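Local coordinates for protein carbamate kinase (Mycoplasma penetrans, PDB 4AXS) that probably acts as a carbamate kinase, making ATP from carbamoyl phosphate and ADP in the arginine deiminase pathway, at residues P50-A55 against S116-K121; M76-F81 against V94-A99; F131-I136 against V188-I193. One frame throughout, in Å; residues are numbered along the deposited sequence.

Contacts 1 and 2 share helix 96-121. Contact 2 involves its first turn and contact 1 its last, so their centres lie about 30 Å apart, and their nearest atoms are about 17 Å apart. Contact 3 joins strands 134-137 and 187-190 of the four-stranded mixed sheet. Its centre is about 25 Å from that of contact 1 and about 20 Å from that of contact 2. It touches neither, and its nearest atoms are about 8 Å from contact 2. All three belong to the amino acid kinase fold and reach the second subunit. S116 of contact 1 packs on I191 of the second subunit, a residue of contact 3 there. I77 and F81 of contact 2 pack on F81 and I77 of that subunit.

Contact 1: residues P50-A55 against S116-K121; sequences PAAKIA and SNELKK
A55 N donates to A51 O at 2.7 Å. This helical bond puts A51 and A55 one turn apart on the face of helix 50-55 that meets E118 and L119. No hydrogen bond crosses between the segments. E118 carries most of the contact, and it does so with its aliphatic part. Its CG stands beside the backbone N (chi1 -64°), and the chain bends at chi2 (-55°). The bend lays the side chain over the backbone at A52, with E118 CG 3.3 Å from A52 N. The same CG meets A51 CB at 3.6 Å. E118 CB meets A55 CB at 3.7 Å. Further out, E118 OE1 lies 3.7 Å from A52 CB. E118 OE2 makes a long salt bridge of 3.9 Å with K121 NZ, in its own segment. L119 adds one branch: its CD2 reaches A55 CA at 3.7 Å. The small alanine side chains are consistent with the close approach of the two segment axes, 8.2 Å, at a crossing angle of -47°. This is close packing between two helices of the amino acid kinase fold. Behind helix 48-59, I54 rests on V64 and V66 of strand 64-68, and K53 forms a salt bridge with E319. On helix 96-121, L119 packs on V128 of strand 128-130, while N117 OD1 accepts a hydrogen bond from Y223 N of the second subunit.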
loop_
_atom_site.group_PDB
_atom_site.type_symbol
_atom_site.label_atom_id
_atom_site.label_comp_id
_atom_site.label_asym_id
_atom_site.label_seq_id
_atom_site.Cartn_x
_atom_site.Cartn_y
_atom_site.Cartn_z
ATOM N N PRO A 50 -15.405 -10.876 5.982
ATOM C CA PRO A 50 -14.266 -11.704 5.573
ATOM C C PRO A 50 -13.222 -11.819 6.691
ATOM O O PRO A 50 -12.659 -12.897 6.922
ATOM C CB PRO A 50 -13.679 -10.926 4.394
ATOM C CG PRO A 50 -14.812 -10.059 3.898
ATOM C CD PRO A 50 -15.625 -9.727 5.085
ATOM N N ALA A 51 -12.971 -10.709 7.382
ATOM C CA ALA A 51 -11.927 -10.675 8.396
ATOM C C ALA A 51 -12.220 -11.662 9.521
ATOM O O ALA A 51 -11.374 -12.489 9.868
ATOM C CB ALA A 51 -11.750 -9.256 8.944
ATOM N N ALA A 52 -13.415 -11.574 10.095
ATOM C CA ALA A 52 -13.816 -12.534 11.120
ATOM C C ALA A 52 -13.634 -13.988 10.636
ATOM O O ALA A 52 -13.099 -14.834 11.368
ATOM C CB ALA A 52 -15.246 -12.275 11.567
ATOM N N LYS A 53 -14.059 -14.274 9.404
ATOM C CA LYS A 53 -13.827 -15.599 8.835
ATOM C C LYS A 53 -12.323 -15.905 8.765
ATOM O O LYS A 53 -11.897 -17.012 9.104
ATOM C CB LYS A 53 -14.462 -15.757 7.445
ATOM C CG LYS A 53 -15.908 -15.283 7.305
ATOM C CD LYS A 53 -16.953 -16.263 7.831
ATOM C CE LYS A 53 -18.308 -15.988 7.151
ATOM N NZ LYS A 53 -19.507 -16.473 7.908
ATOM N N ILE A 54 -11.519 -14.936 8.331
ATOM C CA ILE A 54 -10.070 -15.155 8.255
ATOM C C ILE A 54 -9.476 -15.390 9.641
ATOM O O ILE A 54 -8.607 -16.244 9.819
ATOM C CB ILE A 54 -9.328 -13.989 7.560
ATOM C CG1 ILE A 54 -9.587 -14.017 6.053
ATOM C CG2 ILE A 54 -7.836 -14.094 7.810
ATOM C CD1 ILE A 54 -9.491 -12.683 5.379
ATOM N N ALA A 55 -9.951 -14.632 10.623
ATOM C CA ALA A 55 -9.488 -14.806 11.987
ATOM C C ALA A 55 -9.662 -16.260 12.424
ATOM O O ALA A 55 -8.709 -16.887 12.895
ATOM C CB ALA A 55 -10.231 -13.869 12.922
ATOM N N SER A 116 -6.754 -7.363 11.630
ATOM C CA SER A 116 -6.029 -7.150 12.875
ATOM C C SER A 116 -7.057 -7.157 14.004
ATOM O O SER A 116 -6.916 -7.885 14.989
ATOM C CB SER A 116 -5.282 -5.809 12.842
ATOM O OG SER A 116 -3.997 -5.921 12.240
ATOM N N ASN A 117 -8.102 -6.351 13.842
ATOM C CA ASN A 117 -9.137 -6.235 14.854
ATOM C C ASN A 117 -9.745 -7.587 15.230
ATOM O O ASN A 117 -9.806 -7.932 16.413
ATOM C CB ASN A 117 -10.224 -5.270 14.395
ATOM C CG ASN A 117 -9.935 -3.844 14.797
ATOM O OD1 ASN A 117 -8.915 -3.564 15.432
ATOM N ND2 ASN A 117 -10.836 -2.929 14.440
ATOM N N GLU A 118 -10.181 -8.350 14.226
ATOM C CA GLU A 118 -10.788 -9.656 14.474
ATOM C C GLU A 118 -9.842 -10.610 15.198
ATOM O O GLU A 118 -10.249 -11.302 16.127
ATOM C CB GLU A 118 -11.280 -10.301 13.173
ATOM C CG GLU A 118 -12.399 -9.548 12.483
ATOM C CD GLU A 118 -13.587 -9.315 13.391
ATOM O OE1 GLU A 118 -13.818 -10.164 14.276
ATOM O OE2 GLU A 118 -14.283 -8.284 13.226
ATOM N N LEU A 119 -8.584 -10.658 14.770
ATOM C CA LEU A 119 -7.599 -11.515 15.430
ATOM C C LEU A 119 -7.463 -11.178 16.916
ATOM O O LEU A 119 -7.176 -12.057 17.729
ATOM C CB LEU A 119 -6.231 -11.430 14.741
ATOM C CG LEU A 119 -6.137 -12.073 13.355
ATOM C CD1 LEU A 119 -4.819 -11.756 12.666
ATOM C CD2 LEU A 119 -6.352 -13.585 13.437
ATOM N N LYS A 120 -7.671 -9.909 17.268
ATOM C CA LYS A 120 -7.557 -9.480 18.662
ATOM C C LYS A 120 -8.755 -9.922 19.506
ATOM O O LYS A 120 -8.605 -10.197 20.701
ATOM C CB LYS A 120 -7.351 -7.961 18.766
ATOM C CG LYS A 120 -5.998 -7.483 18.270
ATOM C CD LYS A 120 -5.970 -5.962 18.034
ATOM C CE LYS A 120 -5.758 -5.151 19.314
ATOM N NZ LYS A 120 -4.491 -5.535 20.000
ATOM N N LYS A 121 -9.940 -9.988 18.894
ATOM C CA LYS A 121 -11.132 -10.468 19.607
ATOM C C LYS A 121 -10.879 -11.862 20.151
ATOM O O LYS A 121 -11.411 -12.243 21.192
ATOM C CB LYS A 121 -12.370 -10.485 18.704
ATOM C CG LYS A 121 -12.702 -9.141 18.113
ATOM C CD LYS A 121 -14.073 -9.110 17.481
ATOM C CE LYS A 121 -14.360 -7.716 16.947
ATOM N NZ LYS A 121 -15.798 -7.456 16.688
#

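Contact 2: residues M76-F81 against V94-A99; sequences MIFNAF and VPFAEA
F78 and F96 form the aromatic part of this contact. They make an edge-to-face pair, with the edge of F96 directed at a face of F78. The centroids are 5.0 Å apart and the planes stand at 64°. F96 CD1 sits above the rim of the F78 ring, 3.6 Å from F78 CD1. The F78 ring reaches across because its CG is anti to the backbone N (chi1 180°). V94 CG2 lies over one face of F81, but it is modelled too close, so the detail there is doubtful.

The aliphatic contacts centre on A99. Its CB meets F78 CB at 3.8 Å and I77 CG2 at 4.0 Å. The A99 methyl also lies near the plane of the F78 ring, at its edge.

F78 CE1 also meets the backbone, 3.1 Å from V94 O and close to F96 N. No hydrogen bond joins the segments. P95 is the N-cap of helix 96-121, so the ring of F78 packs where that helix starts.

The contact packs helix 71-83 of the amino acid kinase fold against the start of helix 96-121 and the residues leading into it. M102, further along the latter helix, touches I77, F81 and V94. F96 also packs on V74 of helix 71-83 and on the loop residues V151 and V229.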
loop_
_atom_site.group_PDB
_atom_site.type_symbol
_atom_site.label_atom_id
_atom_site.label_comp_id
_atom_site.label_asym_id
_atom_site.label_seq_id
_atom_site.Cartn_x
_atom_site.Cartn_y
_atom_site.Cartn_z
ATOM N N MET A 76 -13.788 3.693 -9.182
ATOM C CA MET A 76 -14.276 4.863 -8.499
ATOM C C MET A 76 -13.237 5.927 -8.388
ATOM O O MET A 76 -13.539 7.102 -8.423
ATOM C CB MET A 76 -14.721 4.517 -7.099
ATOM C CG MET A 76 -14.454 5.590 -6.080
ATOM S SD MET A 76 -15.098 5.127 -4.475
ATOM C CE MET A 76 -13.579 4.856 -3.605
ATOM N N ILE A 77 -12.003 5.500 -8.242
ATOM C CA ILE A 77 -10.917 6.388 -7.985
ATOM C C ILE A 77 -10.456 6.976 -9.267
ATOM O O ILE A 77 -10.039 8.089 -9.305
ATOM C CB ILE A 77 -9.729 5.652 -7.348
ATOM C CG1 ILE A 77 -9.985 5.379 -5.870
ATOM C CG2 ILE A 77 -8.477 6.460 -7.521
ATOM C CD1 ILE A 77 -9.181 4.253 -5.274
ATOM N N PHE A 78 -10.513 6.198 -10.321
ATOM C CA PHE A 78 -10.013 6.617 -11.607
ATOM C C PHE A 78 -10.966 7.564 -12.332
ATOM O O PHE A 78 -10.551 8.523 -12.951
ATOM C CB PHE A 78 -9.734 5.391 -12.447
ATOM C CG PHE A 78 -9.220 5.696 -13.798
ATOM C CD1 PHE A 78 -7.882 5.891 -14.007
ATOM C CD2 PHE A 78 -10.077 5.774 -14.864
ATOM C CE1 PHE A 78 -7.402 6.158 -15.255
ATOM C CE2 PHE A 78 -9.613 6.035 -16.111
ATOM C CZ PHE A 78 -8.269 6.228 -16.308
ATOM N N ASN A 79 -12.246 7.268 -12.233
ATOM C CA ASN A 79 -13.304 8.124 -12.712
ATOM C C ASN A 79 -13.150 9.523 -12.140
ATOM O O ASN A 79 -12.832 10.462 -12.823
ATOM C CB ASN A 79 -14.634 7.583 -12.241
ATOM C CG ASN A 79 -15.154 6.486 -13.130
ATOM O OD1 ASN A 79 -14.627 6.254 -14.183
ATOM N ND2 ASN A 79 -16.198 5.835 -12.720
ATOM N N ALA A 80 -13.387 9.591 -10.844
ATOM C CA ALA A 80 -13.148 10.744 -10.012
ATOM C C ALA A 80 -12.022 11.707 -10.393
ATOM O O ALA A 80 -12.144 12.883 -10.158
ATOM C CB ALA A 80 -12.967 10.299 -8.584
ATOM N N PHE A 81 -10.927 11.232 -10.950
ATOM C CA PHE A 81 -9.828 12.135 -11.238
ATOM C C PHE A 81 -10.127 12.717 -12.565
ATOM O O PHE A 81 -9.539 13.672 -13.025
ATOM C CB PHE A 81 -8.537 11.371 -11.327
ATOM C CG PHE A 81 -7.734 11.393 -10.079
ATOM C CD1 PHE A 81 -7.089 12.518 -9.675
ATOM C CD2 PHE A 81 -7.603 10.259 -9.318
ATOM C CE1 PHE A 81 -6.331 12.511 -8.527
ATOM C CE2 PHE A 81 -6.867 10.260 -8.172
ATOM C CZ PHE A 81 -6.226 11.383 -7.776
ATOM N N VAL A 94 -4.091 10.976 -13.945
ATOM C CA VAL A 94 -3.890 9.753 -13.184
ATOM C C VAL A 94 -4.160 8.525 -14.033
ATOM O O VAL A 94 -5.299 8.057 -14.095
ATOM C CB VAL A 94 -4.839 9.695 -11.978
ATOM C CG1 VAL A 94 -4.617 8.408 -11.195
ATOM C CG2 VAL A 94 -4.645 10.919 -11.094
ATOM N N PRO A 95 -3.112 7.994 -14.683
ATOM C CA PRO A 95 -3.250 6.735 -15.409
ATOM C C PRO A 95 -3.834 5.647 -14.521
ATOM O O PRO A 95 -3.908 5.796 -13.295
ATOM C CB PRO A 95 -1.815 6.385 -15.781
ATOM C CG PRO A 95 -1.120 7.697 -15.844
ATOM C CD PRO A 95 -1.735 8.508 -14.739
ATOM N N PHE A 96 -4.242 4.551 -15.152
ATOM C CA PHE A 96 -4.911 3.485 -14.442
ATOM C C PHE A 96 -3.980 2.784 -13.454
ATOM O O PHE A 96 -4.413 2.435 -12.356
ATOM C CB PHE A 96 -5.533 2.485 -15.421
ATOM C CG PHE A 96 -6.717 1.766 -14.867
ATOM C CD1 PHE A 96 -7.939 2.406 -14.761
ATOM C CD2 PHE A 96 -6.607 0.459 -14.433
ATOM C CE1 PHE A 96 -9.042 1.755 -14.246
ATOM C CE2 PHE A 96 -7.706 -0.202 -13.914
ATOM C CZ PHE A 96 -8.929 0.454 -13.818
ATOM N N ALA A 97 -2.717 2.586 -13.830
ATOM C CA ALA A 97 -1.744 2.009 -12.900
ATOM C C ALA A 97 -1.771 2.740 -11.571
ATOM O O ALA A 97 -1.893 2.117 -10.515
ATOM C CB ALA A 97 -0.345 2.030 -13.472
ATOM N N GLU A 98 -1.677 4.066 -11.623
ATOM C CA GLU A 98 -1.616 4.858 -10.392
ATOM C C GLU A 98 -2.911 4.746 -9.582
ATOM O O GLU A 98 -2.878 4.753 -8.357
ATOM C CB GLU A 98 -1.238 6.333 -10.665
ATOM C CG GLU A 98 0.255 6.566 -10.952
ATOM C CD GLU A 98 0.633 6.374 -12.424
ATOM O OE1 GLU A 98 -0.272 6.156 -13.254
ATOM O OE2 GLU A 98 1.835 6.435 -12.761
ATOM N N ALA A 99 -4.046 4.639 -10.266
ATOM C CA ALA A 99 -5.327 4.422 -9.586
ATOM C C ALA A 99 -5.467 3.004 -8.994
ATOM O O ALA A 99 -6.275 2.776 -8.086
ATOM C CB ALA A 99 -6.481 4.720 -10.520
#

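Contact 3: residues F131-I136 against V188-I193; sequences FLTQTI and VDFIGI
I136 is bonded through both backbone groups to the strand of V188 and D189. I136 N donates to D189 O at 2.6 Å, approaching from above the carbonyl plane. V188 N donates to I136 O at 2.8 Å. Both V188 and D189 therefore face I136, a classic beta bulge. Two residues further along, I191 N donates to Q134 O at 3.2 Å, in the carbonyl plane. Between these bonds, T135 and F190 form a non-hydrogen-bonded antiparallel pair.

On one face of the sheet, T135 and F190 lie side by side, and T135 OG1 meets the edge of the F190 ring, 3.3 Å from F190 CD1. On the other, D189 runs alongside I136. The D189 carboxylate is brought there by chi1 of 67°, with CG between the backbone N and the carbonyl carbon. D189 OD1 then lies 3.3 Å from I136 CB. I136 CG2 crosses to V188 CG2 at 3.6 Å. Q134 and I191 run together, with Q134 OE1 3.8 Å from I191 CD1.

The second shell fixes the polar ends. T135 OG1 is hydrogen-bonded to G212 O. Q134 NE2 is hydrogen-bonded to T216 OG1 and to T113 OG1 of the second subunit. K238 bonds to V188 O and touches F190.

The pair belongs to the four-stranded mixed sheet of the amino acid kinase fold, with 187-190 outermost in this chain. Backbone bonds give the grip, and the side chains add mainly apolar packing. The bonds of Q134 tie strand 134-137 to strand 214-218 and to the second subunit.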
loop_
_atom_site.group_PDB
_atom_site.type_symbol
_atom_site.label_atom_id
_atom_site.label_comp_id
_atom_site.label_asym_id
_atom_site.label_seq_id
_atom_site.Cartn_x
_atom_site.Cartn_y
_atom_site.Cartn_z
ATOM N N PHE A 131 1.272 -5.836 1.658
ATOM C CA PHE A 131 2.294 -5.484 0.686
ATOM C C PHE A 131 1.675 -4.858 -0.557
ATOM O O PHE A 131 0.866 -5.475 -1.247
ATOM C CB PHE A 131 3.105 -6.709 0.268
ATOM C CG PHE A 131 3.704 -7.457 1.408
ATOM C CD1 PHE A 131 3.005 -8.481 2.026
ATOM C CD2 PHE A 131 4.975 -7.150 1.867
ATOM C CE1 PHE A 131 3.553 -9.178 3.089
ATOM C CE2 PHE A 131 5.532 -7.850 2.930
ATOM C CZ PHE A 131 4.816 -8.865 3.537
ATOM N N LEU A 132 2.068 -3.634 -0.853
ATOM C CA LEU A 132 1.773 -3.066 -2.151
ATOM C C LEU A 132 2.301 -4.065 -3.195
ATOM O O LEU A 132 3.441 -4.525 -3.080
ATOM C CB LEU A 132 2.459 -1.701 -2.259
ATOM C CG LEU A 132 2.124 -0.742 -3.401
ATOM C CD1 LEU A 132 3.275 -0.696 -4.388
ATOM C CD2 LEU A 132 0.808 -1.088 -4.113
ATOM N N THR A 133 1.484 -4.416 -4.191
ATOM C CA THR A 133 1.836 -5.488 -5.128
ATOM C C THR A 133 2.011 -5.092 -6.601
ATOM O O THR A 133 1.098 -4.570 -7.244
ATOM C CB THR A 133 0.813 -6.657 -5.054
ATOM O OG1 THR A 133 0.720 -7.135 -3.705
ATOM C CG2 THR A 133 1.211 -7.819 -6.004
ATOM N N GLN A 134 3.195 -5.365 -7.139
ATOM C CA GLN A 134 3.424 -5.238 -8.575
ATOM C C GLN A 134 3.541 -6.628 -9.198
ATOM O O GLN A 134 4.360 -7.457 -8.776
ATOM C CB GLN A 134 4.655 -4.373 -8.883
ATOM C CG GLN A 134 4.338 -2.878 -8.986
ATOM C CD GLN A 134 5.554 -2.013 -9.347
ATOM O OE1 GLN A 134 6.310 -1.596 -8.478
ATOM N NE2 GLN A 134 5.729 -1.737 -10.633
ATOM N N THR A 135 2.686 -6.887 -10.182
ATOM C CA THR A 135 2.639 -8.184 -10.813
ATOM C C THR A 135 3.385 -8.156 -12.127
ATOM O O THR A 135 3.094 -7.348 -13.007
ATOM C CB THR A 135 1.192 -8.676 -11.044
ATOM O OG1 THR A 135 0.560 -8.926 -9.785
ATOM C CG2 THR A 135 1.181 -9.974 -11.891
ATOM N N ILE A 136 4.357 -9.053 -12.234
ATOM C CA ILE A 136 5.132 -9.228 -13.444
ATOM C C ILE A 136 4.314 -9.932 -14.515
ATOM O O ILE A 136 3.727 -10.996 -14.294
ATOM C CB ILE A 136 6.402 -10.044 -13.171
ATOM C CG1 ILE A 136 7.086 -9.562 -11.886
ATOM C CG2 ILE A 136 7.348 -9.956 -14.351
ATOM C CD1 ILE A 136 7.742 -8.205 -12.020
ATOM N N VAL A 188 3.144 -13.742 -14.182
ATOM C CA VAL A 188 4.284 -14.652 -14.069
ATOM C C VAL A 188 5.014 -14.595 -12.716
ATOM O O VAL A 188 5.498 -15.617 -12.224
ATOM C CB VAL A 188 5.256 -14.469 -15.236
ATOM C CG1 VAL A 188 4.468 -14.441 -16.536
ATOM C CG2 VAL A 188 6.028 -13.192 -15.079
ATOM N N ASP A 189 5.105 -13.409 -12.122
ATOM C CA ASP A 189 5.441 -13.311 -10.696
ATOM C C ASP A 189 5.302 -11.915 -10.103
ATOM O O ASP A 189 4.529 -11.101 -10.589
ATOM C CB ASP A 189 6.809 -13.919 -10.344
ATOM C CG ASP A 189 7.956 -13.158 -10.935
ATOM O OD1 ASP A 189 7.863 -12.817 -12.131
ATOM O OD2 ASP A 189 8.949 -12.914 -10.208
ATOM N N PHE A 190 6.036 -11.659 -9.027
ATOM C CA PHE A 190 5.736 -10.506 -8.193
ATOM C C PHE A 190 6.973 -9.964 -7.516
ATOM O O PHE A 190 7.840 -10.721 -7.105
ATOM C CB PHE A 190 4.669 -10.885 -7.157
ATOM C CG PHE A 190 3.563 -11.749 -7.717
ATOM C CD1 PHE A 190 2.504 -11.176 -8.415
ATOM C CD2 PHE A 190 3.589 -13.135 -7.564
ATOM C CE1 PHE A 190 1.478 -11.966 -8.936
ATOM C CE2 PHE A 190 2.555 -13.941 -8.094
ATOM C CZ PHE A 190 1.511 -13.350 -8.780
ATOM N N ILE A 191 7.045 -8.644 -7.397
ATOM C CA ILE A 191 8.268 -7.992 -6.948
ATOM C C ILE A 191 8.907 -8.538 -5.662
ATOM O O ILE A 191 10.133 -8.624 -5.569
ATOM C CB ILE A 191 8.115 -6.460 -6.887
ATOM C CG1 ILE A 191 8.156 -5.887 -8.307
ATOM C CG2 ILE A 191 9.226 -5.831 -6.044
ATOM C CD1 ILE A 191 8.773 -4.491 -8.392
ATOM N N GLY A 192 8.108 -8.919 -4.676
ATOM C CA GLY A 192 8.702 -9.379 -3.429
ATOM C C GLY A 192 8.333 -10.782 -2.991
ATOM O O GLY A 192 8.488 -11.111 -1.810
ATOM N N ILE A 193 7.853 -11.604 -3.931
ATOM C CA ILE A 193 7.374 -12.942 -3.608
ATOM C C ILE A 193 8.351 -13.605 -2.675
ATOM O O ILE A 193 7.973 -14.108 -1.619
ATOM C CB ILE A 193 7.243 -13.837 -4.851
ATOM C CG1 ILE A 193 7.816 -13.132 -6.072
ATOM C CG2 ILE A 193 5.785 -14.236 -5.069
ATOM C CD1 ILE A 193 8.152 -14.046 -7.210
#